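Regulatory protein of LacI family (Chloroflexus aggregans, PDB 3BBL) is probably a transcriptional regulator that binds DNA and responds to a small effector held in its periplasmic-binding-protein-like part. Local coordinates at residues A[20-25]-A[241-246]. Numbering follows the deposited sequence.
Sequences NHILDQ and QPIAEA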
ATOM      1  N   ASN A  20      -2.840  -2.701   4.852  1.00 59.67           N
ATOM      2  CA  ASN A  20      -1.846  -3.402   4.049  1.00 61.13           C
ATOM      3  C   ASN A  20      -2.210  -3.526   2.567  1.00 61.45           C
ATOM      4  O   ASN A  20      -3.372  -3.750   2.206  1.00 61.92           O
ATOM      5  CB  ASN A  20      -1.583  -4.783   4.657  1.00 61.50           C
ATOM      6  CG  ASN A  20      -0.339  -5.433   4.091  1.00 62.65           C
ATOM      7  OD1 ASN A  20       0.567  -4.739   3.606  1.00 62.87           O
ATOM      8  ND2 ASN A  20      -0.274  -6.762   4.158  1.00 63.11           N
ATOM      9  N   HIS A  21      -1.197  -3.356   1.720  1.00 60.85           N
ATOM     10  CA  HIS A  21      -1.341  -3.449   0.269  1.00 59.57           C
ATOM     11  C   HIS A  21      -0.135  -4.205  -0.279  1.00 57.23           C
ATOM     12  O   HIS A  21       0.881  -3.602  -0.636  1.00 57.28           O
ATOM     13  CB  HIS A  21      -1.402  -2.052  -0.353  1.00 61.42           C
ATOM     14  CG  HIS A  21      -2.559  -1.232   0.124  1.00 64.17           C
ATOM     15  ND1 HIS A  21      -3.558  -0.795  -0.721  1.00 65.79           N
ATOM     16  CD2 HIS A  21      -2.888  -0.785   1.358  1.00 64.99           C
ATOM     17  CE1 HIS A  21      -4.452  -0.114  -0.026  1.00 66.37           C
ATOM     18  NE2 HIS A  21      -4.071  -0.094   1.239  1.00 66.53           N
ATOM     19  N   ILE A  22      -0.246  -5.528  -0.329  1.00 53.62           N
ATOM     20  CA  ILE A  22       0.835  -6.357  -0.833  1.00 50.39           C
ATOM     21  C   ILE A  22       0.814  -6.466  -2.356  1.00 47.26           C
ATOM     22  O   ILE A  22       1.539  -7.271  -2.934  1.00 46.43           O
ATOM     23  CB  ILE A  22       0.782  -7.779  -0.234  1.00 50.46           C
ATOM     24  CG1 ILE A  22      -0.522  -8.466  -0.630  1.00 48.86           C
ATOM     25  CG2 ILE A  22       0.929  -7.709   1.284  1.00 51.58           C
ATOM     26  CD1 ILE A  22      -0.567  -9.926  -0.256  1.00 47.56           C
ATOM     27  N   LEU A  23      -0.021  -5.665  -3.006  1.00 43.26           N
ATOM     28  CA  LEU A  23      -0.083  -5.686  -4.458  1.00 41.37           C
ATOM     29  C   LEU A  23       1.285  -5.277  -4.967  1.00 40.14           C
ATOM     30  O   LEU A  23       1.838  -5.894  -5.873  1.00 38.19           O
ATOM     31  CB  LEU A  23      -1.115  -4.687  -4.982  1.00 39.90           C
ATOM     32  CG  LEU A  23      -1.013  -4.452  -6.495  1.00 38.88           C
ATOM     33  CD1 LEU A  23      -1.551  -5.670  -7.243  1.00 36.49           C
ATOM     34  CD2 LEU A  23      -1.785  -3.212  -6.878  1.00 38.99           C
ATOM     35  N   ASP A  24       1.821  -4.226  -4.360  1.00 39.80           N
ATOM     36  CA  ASP A  24       3.118  -3.697  -4.731  1.00 39.65           C
ATOM     37  C   ASP A  24       4.240  -4.716  -4.583  1.00 37.75           C
ATOM     38  O   ASP A  24       5.058  -4.855  -5.482  1.00 37.93           O
ATOM     39  CB  ASP A  24       3.433  -2.459  -3.898  1.00 43.61           C
ATOM     40  CG  ASP A  24       4.809  -1.902  -4.190  1.00 47.68           C
ATOM     41  OD1 ASP A  24       5.037  -1.436  -5.326  1.00 49.22           O
ATOM     42  OD2 ASP A  24       5.666  -1.937  -3.282  1.00 51.74           O
ATOM     43  N   GLN A  25       4.280  -5.429  -3.460  1.00 35.37           N
ATOM     44  CA  GLN A  25       5.329  -6.426  -3.245  1.00 34.86           C
ATOM     45  C   GLN A  25       5.199  -7.600  -4.214  1.00 31.99           C
ATOM     46  O   GLN A  25       6.169  -8.015  -4.846  1.00 29.62           O
ATOM     47  CB  GLN A  25       5.279  -6.979  -1.820  1.00 36.69           C
ATOM     48  CG  GLN A  25       5.643  -6.008  -0.723  1.00 42.81           C
ATOM     49  CD  GLN A  25       5.538  -6.638   0.662  1.00 44.99           C
ATOM     50  OE1 GLN A  25       4.470  -7.108   1.063  1.00 46.93           O
ATOM     51  NE2 GLN A  25       6.644  -6.648   1.396  1.00 45.74           N
ATOM     52  N   GLN A 241       4.955 -11.969   6.023  1.00 23.66           N
ATOM     53  CA  GLN A 241       4.895 -13.013   5.006  1.00 25.09           C
ATOM     54  C   GLN A 241       5.848 -12.623   3.879  1.00 24.13           C
ATOM     55  O   GLN A 241       5.973 -11.446   3.547  1.00 23.06           O
ATOM     56  CB  GLN A 241       3.471 -13.151   4.456  1.00 26.43           C
ATOM     57  CG  GLN A 241       2.429 -13.550   5.483  1.00 27.95           C
ATOM     58  CD  GLN A 241       1.109 -13.942   4.848  1.00 29.25           C
ATOM     59  OE1 GLN A 241       0.528 -13.182   4.080  1.00 29.75           O
ATOM     60  NE2 GLN A 241       0.629 -15.136   5.167  1.00 29.88           N
ATOM     61  N   PRO A 242       6.545 -13.604   3.289  1.00 23.29           N
ATOM     62  CA  PRO A 242       7.486 -13.322   2.198  1.00 23.50           C
ATOM     63  C   PRO A 242       6.742 -13.193   0.861  1.00 24.17           C
ATOM     64  O   PRO A 242       6.796 -14.079   0.008  1.00 23.33           O
ATOM     65  CB  PRO A 242       8.416 -14.520   2.256  1.00 22.76           C
ATOM     66  CG  PRO A 242       7.465 -15.632   2.593  1.00 22.44           C
ATOM     67  CD  PRO A 242       6.578 -15.031   3.662  1.00 22.94           C
ATOM     68  N   ILE A 243       6.045 -12.074   0.699  1.00 24.21           N
ATOM     69  CA  ILE A 243       5.256 -11.809  -0.492  1.00 25.83           C
ATOM     70  C   ILE A 243       6.088 -11.694  -1.763  1.00 26.96           C
ATOM     71  O   ILE A 243       5.677 -12.187  -2.813  1.00 27.09           O
ATOM     72  CB  ILE A 243       4.405 -10.525  -0.306  1.00 25.40           C
ATOM     73  CG1 ILE A 243       3.542 -10.666   0.954  1.00 24.75           C
ATOM     74  CG2 ILE A 243       3.526 -10.274  -1.537  1.00 22.87           C
ATOM     75  CD1 ILE A 243       2.720 -11.951   0.999  1.00 22.83           C
ATOM     76  N   ALA A 244       7.250 -11.055  -1.677  1.00 27.25           N
ATOM     77  CA  ALA A 244       8.099 -10.918  -2.854  1.00 29.17           C
ATOM     78  C   ALA A 244       8.557 -12.300  -3.317  1.00 29.18           C
ATOM     79  O   ALA A 244       8.462 -12.627  -4.498  1.00 27.82           O
ATOM     80  CB  ALA A 244       9.306 -10.032  -2.546  1.00 27.32           C
ATOM     81  N   GLU A 245       9.036 -13.112  -2.380  1.00 30.56           N
ATOM     82  CA  GLU A 245       9.499 -14.453  -2.715  1.00 32.30           C
ATOM     83  C   GLU A 245       8.362 -15.284  -3.305  1.00 32.25           C
ATOM     84  O   GLU A 245       8.558 -16.038  -4.258  1.00 34.09           O
ATOM     85  CB  GLU A 245      10.081 -15.146  -1.480  1.00 33.61           C
ATOM     86  CG  GLU A 245      10.476 -16.597  -1.722  1.00 40.91           C
ATOM     87  CD  GLU A 245      11.159 -17.254  -0.520  1.00 46.22           C
ATOM     88  OE1 GLU A 245      10.773 -16.950   0.637  1.00 48.28           O
ATOM     89  OE2 GLU A 245      12.075 -18.089  -0.732  1.00 47.85           O
ATOM     90  N   ALA A 246       7.169 -15.141  -2.744  1.00 31.00           N
ATOM     91  CA  ALA A 246       6.022 -15.874  -3.242  1.00 30.53           C
ATOM     92  C   ALA A 246       5.736 -15.459  -4.685  1.00 30.93           C
ATOM     93  O   ALA A 246       5.348 -16.279  -5.516  1.00 29.09           O
ATOM     94  CB  ALA A 246       4.806 -15.601  -2.363  1.00 29.71           C
TER
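In this periplasmic-binding-protein-like fold of the LacI family, the N-terminal ends of helix 23-36 and helix 243-258 meet, bringing together two helix starts 216 residues apart in sequence. Ile243, just after the N-cap residue Pro242, is the buried centre, and its side chain meets those of Ile22 and Gln25, each at about a right angle. Ile243 CG2 lies 3.7 Å from CB of Gln25. The same methyl is 3.9 Å from CB of Ile22. With Ile243 CG2 anti to the backbone N (CG1 at chi1 -56°), the methyl is directed at the base of Gln25 and the CG1 branch runs on to Ile22, where the two CD1 methyls meet at 4.1 Å. Phe93 of strand 90-93 also packs on Ile243. Cut back to an alanine, the residue would lose CG1, CG2 and CD1, which is likely to open a gap between Ile22 and the CB of Gln25. The backbones also draw close, Gln25 CA and Ala244 CA being 5.3 Å apart, and Ala244 O accepts a hydrogen bond from Ser29 OG, one turn further along helix 23-36. That helix also meets the dimer partner, Leu23 and Asp24 packing on Asp24 and Leu23 of the second subunit. Gln25 stretches out beyond CG (chi2 179°), bringing its amide across Ile243, with OE1 only in van der Waals contact, 3.7 Å from Ile243 CG1.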